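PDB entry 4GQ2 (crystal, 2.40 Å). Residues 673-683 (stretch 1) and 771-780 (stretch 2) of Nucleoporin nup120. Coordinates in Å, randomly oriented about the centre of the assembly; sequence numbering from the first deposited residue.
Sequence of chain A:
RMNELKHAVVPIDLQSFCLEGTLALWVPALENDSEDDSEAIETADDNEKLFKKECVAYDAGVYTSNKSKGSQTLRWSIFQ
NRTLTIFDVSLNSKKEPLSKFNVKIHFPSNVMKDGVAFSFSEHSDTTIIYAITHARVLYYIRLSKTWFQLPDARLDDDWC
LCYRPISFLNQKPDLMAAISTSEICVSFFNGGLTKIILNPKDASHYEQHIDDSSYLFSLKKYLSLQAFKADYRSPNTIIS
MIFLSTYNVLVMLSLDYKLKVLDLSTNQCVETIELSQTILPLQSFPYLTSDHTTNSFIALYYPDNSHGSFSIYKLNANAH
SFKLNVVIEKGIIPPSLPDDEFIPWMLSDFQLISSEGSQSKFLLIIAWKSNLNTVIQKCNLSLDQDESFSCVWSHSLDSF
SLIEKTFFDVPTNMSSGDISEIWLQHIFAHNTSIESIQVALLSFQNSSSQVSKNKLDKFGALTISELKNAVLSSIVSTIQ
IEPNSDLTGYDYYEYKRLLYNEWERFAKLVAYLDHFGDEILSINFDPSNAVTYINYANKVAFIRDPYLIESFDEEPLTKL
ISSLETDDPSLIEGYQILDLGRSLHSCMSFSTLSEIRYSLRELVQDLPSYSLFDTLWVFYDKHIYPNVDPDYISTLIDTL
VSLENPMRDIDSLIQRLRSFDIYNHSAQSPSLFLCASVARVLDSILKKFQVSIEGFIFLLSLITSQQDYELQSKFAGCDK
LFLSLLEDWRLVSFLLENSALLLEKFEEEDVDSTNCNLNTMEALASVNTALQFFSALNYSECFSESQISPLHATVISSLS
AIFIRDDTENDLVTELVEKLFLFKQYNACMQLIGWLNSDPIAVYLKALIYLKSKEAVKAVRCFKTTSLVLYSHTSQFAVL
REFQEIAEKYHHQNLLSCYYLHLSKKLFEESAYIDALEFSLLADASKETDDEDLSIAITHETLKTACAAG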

# COMPACT_ATOMS: atom_id res chain seq x y z
N PHE A 673 6.40 -13.65 7.39
CA PHE A 673 5.16 -13.58 8.16
C PHE A 673 5.24 -12.55 9.29
O PHE A 673 4.25 -11.85 9.57
CB PHE A 673 4.75 -14.95 8.69
CG PHE A 673 3.46 -14.93 9.47
CD1 PHE A 673 2.25 -14.70 8.83
CD2 PHE A 673 3.47 -15.14 10.83
CE1 PHE A 673 1.06 -14.68 9.55
CE2 PHE A 673 2.29 -15.11 11.56
CZ PHE A 673 1.09 -14.88 10.92
N LEU A 674 6.40 -12.44 9.92
CA LEU A 674 6.62 -11.40 10.92
C LEU A 674 6.46 -9.99 10.32
O LEU A 674 5.73 -9.16 10.87
CB LEU A 674 7.98 -11.52 11.59
CG LEU A 674 8.03 -10.46 12.70
CD1 LEU A 674 7.83 -11.07 14.08
CD2 LEU A 674 9.29 -9.64 12.61
N CYS A 675 7.14 -9.74 9.21
CA CYS A 675 7.06 -8.47 8.51
C CYS A 675 5.62 -8.12 8.15
O CYS A 675 5.18 -6.99 8.37
CB CYS A 675 7.93 -8.47 7.25
SG CYS A 675 9.68 -8.74 7.60
N ALA A 676 4.88 -9.10 7.62
CA ALA A 676 3.47 -8.91 7.28
C ALA A 676 2.63 -8.56 8.51
O ALA A 676 1.78 -7.68 8.46
CB ALA A 676 2.92 -10.14 6.60
N SER A 677 2.90 -9.24 9.62
CA SER A 677 2.15 -9.04 10.86
C SER A 677 2.38 -7.65 11.42
O SER A 677 1.43 -6.93 11.76
CB SER A 677 2.53 -10.10 11.89
OG SER A 677 2.17 -11.39 11.41
N VAL A 678 3.66 -7.27 11.51
CA VAL A 678 4.05 -5.95 12.01
C VAL A 678 3.44 -4.84 11.16
O VAL A 678 2.86 -3.88 11.71
CB VAL A 678 5.59 -5.82 12.07
CG1 VAL A 678 5.99 -4.37 12.33
CG2 VAL A 678 6.15 -6.73 13.16
N ALA A 679 3.55 -4.97 9.83
CA ALA A 679 2.98 -3.99 8.90
C ALA A 679 1.49 -3.76 9.11
O ALA A 679 1.03 -2.62 9.05
CB ALA A 679 3.25 -4.39 7.45
N ARG A 680 0.74 -4.82 9.37
CA ARG A 680 -0.71 -4.70 9.58
C ARG A 680 -1.02 -3.96 10.88
O ARG A 680 -1.87 -3.07 10.91
CB ARG A 680 -1.40 -6.07 9.51
CG ARG A 680 -1.45 -6.60 8.08
CD ARG A 680 -1.99 -8.02 7.95
NE ARG A 680 -2.04 -8.41 6.54
CZ ARG A 680 -3.08 -8.23 5.74
NH1 ARG A 680 -4.22 -7.72 6.20
NH2 ARG A 680 -3.00 -8.60 4.46
N VAL A 681 -0.30 -4.32 11.95
CA VAL A 681 -0.48 -3.63 13.23
C VAL A 681 -0.05 -2.15 13.12
O VAL A 681 -0.78 -1.27 13.59
CB VAL A 681 0.28 -4.33 14.38
CG1 VAL A 681 0.27 -3.48 15.64
CG2 VAL A 681 -0.34 -5.70 14.66
N LEU A 682 1.10 -1.89 12.50
CA LEU A 682 1.55 -0.51 12.26
C LEU A 682 0.52 0.32 11.51
O LEU A 682 0.17 1.43 11.93
CB LEU A 682 2.90 -0.47 11.53
CG LEU A 682 4.12 -0.85 12.38
CD1 LEU A 682 5.39 -0.86 11.55
CD2 LEU A 682 4.26 0.05 13.60
N ASP A 683 0.02 -0.21 10.39
CA ASP A 683 -0.97 0.48 9.58
C ASP A 683 -2.15 0.88 10.47
O ASP A 683 -2.63 2.02 10.42
CB ASP A 683 -1.44 -0.44 8.44
CG ASP A 683 -2.55 0.18 7.60
OD1 ASP A 683 -2.24 0.99 6.71
OD2 ASP A 683 -3.73 -0.15 7.83
N LEU A 771 5.81 -0.85 3.58
CA LEU A 771 5.67 -0.84 5.03
C LEU A 771 6.21 -2.13 5.67
O LEU A 771 6.68 -2.11 6.80
CB LEU A 771 4.22 -0.58 5.45
CG LEU A 771 3.96 -0.36 6.94
CD1 LEU A 771 4.74 0.84 7.47
CD2 LEU A 771 2.46 -0.19 7.22
N GLN A 772 6.14 -3.24 4.93
CA GLN A 772 6.76 -4.49 5.38
C GLN A 772 8.28 -4.38 5.33
O GLN A 772 8.98 -4.89 6.21
CB GLN A 772 6.27 -5.69 4.53
CG GLN A 772 4.78 -5.98 4.65
CD GLN A 772 4.24 -6.92 3.59
OE1 GLN A 772 4.89 -7.20 2.58
NE2 GLN A 772 3.03 -7.43 3.81
N PHE A 773 8.79 -3.70 4.31
CA PHE A 773 10.22 -3.39 4.18
C PHE A 773 10.69 -2.55 5.37
O PHE A 773 11.69 -2.87 6.02
CB PHE A 773 10.43 -2.65 2.86
CG PHE A 773 11.87 -2.39 2.50
CD1 PHE A 773 12.53 -1.28 3.01
CD2 PHE A 773 12.53 -3.21 1.59
CE1 PHE A 773 13.84 -1.01 2.64
CE2 PHE A 773 13.85 -2.94 1.23
CZ PHE A 773 14.50 -1.84 1.75
N PHE A 774 9.96 -1.47 5.67
CA PHE A 774 10.22 -0.68 6.88
C PHE A 774 10.21 -1.55 8.13
O PHE A 774 11.07 -1.42 9.01
CB PHE A 774 9.17 0.42 7.02
CG PHE A 774 9.29 1.23 8.29
CD1 PHE A 774 10.29 2.19 8.43
CD2 PHE A 774 8.39 1.05 9.32
CE1 PHE A 774 10.38 2.95 9.58
CE2 PHE A 774 8.48 1.81 10.49
CZ PHE A 774 9.48 2.76 10.62
N SER A 775 9.23 -2.45 8.21
CA SER A 775 9.08 -3.32 9.36
C SER A 775 10.32 -4.17 9.55
O SER A 775 10.81 -4.33 10.66
CB SER A 775 7.83 -4.20 9.20
OG SER A 775 6.66 -3.41 9.25
N ALA A 776 10.85 -4.68 8.44
CA ALA A 776 12.04 -5.52 8.48
C ALA A 776 13.28 -4.77 8.97
O ALA A 776 14.09 -5.33 9.71
CB ALA A 776 12.28 -6.16 7.12
N LEU A 777 13.40 -3.49 8.61
CA LEU A 777 14.55 -2.67 9.04
C LEU A 777 14.55 -2.39 10.55
O LEU A 777 15.59 -2.08 11.12
CB LEU A 777 14.59 -1.33 8.29
CG LEU A 777 14.88 -1.36 6.79
CD1 LEU A 777 14.57 -0.01 6.16
CD2 LEU A 777 16.32 -1.77 6.54
N ASN A 778 13.38 -2.49 11.17
CA ASN A 778 13.25 -2.20 12.59
C ASN A 778 13.09 -3.48 13.41
O ASN A 778 12.69 -3.43 14.57
CB ASN A 778 12.06 -1.27 12.83
CG ASN A 778 12.33 0.13 12.36
OD1 ASN A 778 12.98 0.91 13.06
ND2 ASN A 778 11.84 0.47 11.17
N TYR A 779 13.42 -4.61 12.79
CA TYR A 779 13.27 -5.92 13.42
C TYR A 779 13.98 -5.95 14.76
O TYR A 779 15.14 -5.55 14.88
CB TYR A 779 13.78 -7.03 12.50
CG TYR A 779 13.67 -8.41 13.12
CD1 TYR A 779 12.44 -8.91 13.53
CD2 TYR A 779 14.80 -9.21 13.30
CE1 TYR A 779 12.33 -10.16 14.10
CE2 TYR A 779 14.70 -10.47 13.86
CZ TYR A 779 13.46 -10.94 14.27
OH TYR A 779 13.33 -12.18 14.83
N SER A 780 13.27 -6.42 15.79
CA SER A 780 13.77 -6.32 17.14
C SER A 780 13.36 -7.47 18.04
O SER A 780 12.34 -8.13 17.82
CB SER A 780 13.33 -4.99 17.77
OG SER A 780 13.95 -3.90 17.12
O HOH W 1 1.22 -7.02 5.86

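How do the two backbones meet? Residues 673-683 are a continuous segment of helix, and the second stretch begins in helix and then turns through Asn778 and Tyr779. The axes cross at 109° between their N-to-C directions and approach to 8.2 Å. The backbones come nearest at Cys675 and Gln772, whose CA atoms lie 5.1 Å apart. So close an approach suits the small side chains near the crossing: Cys675, Ala676 and Ala679 on one helix, Ser775 and Ala776 on the other.

What fills the centre of the crossing? Ser775 points its CA-to-CB bond toward the first helix and sits as a knob among Cys675, Val678, Ala679 and Leu682. Its OG lies 3.3 Å from Val678 CG1 and 3.7 Å from Leu682 CD1. A hydroxyl in such apolar surroundings needs a partner, and it finds one in its own helix: in the m rotamer, Ser775 OG donates to Leu771 O at 2.8 Å. Ala679 answers from the other side of the contact, with its methyl CB 3.6 Å from Gln772 CG and 4.1 Å from Leu771 CG.

Which larger side chains extend the packing away from this centre? Toward the C-terminal end of the first stretch, Leu771 lays CD2 3.4 Å from Ala679 O and 4.3 Å from Leu682 CB. Leu682 also reaches the edge of the Phe774 ring, near its plane, with CD1 4.2 Å from Phe774 CD2. Toward the other end, Cys675 SG packs 3.7 Å from Ala776 CB, serving here as a compact apolar group. Beyond it, Leu674 CD2 comes within 3.4 Å of Tyr779 CD1. The CA-to-CB bond of Tyr779 points sideways, but its t rotamer brings the ring nearer to the first helix, so this residue of the turn still takes part; its OH is hydrogen-bonded elsewhere in the structure.

Does any polar link join the helices? No direct hydrogen bond crosses between them, but one water does the work. It donates to Ala676 O at 2.7 Å and accepts from Gln772 NE2 at 2.8 Å. Gln772 suits this place because its aliphatic part packs against the first helix, with CG 3.9 Å from Cys675 O, while its amide extends far enough to bring NE2 within 3.8 Å of Ala676 CA and to meet the water. Apart from this bridge, the contact, which buries 497 Å² over both sides, rests on close packing.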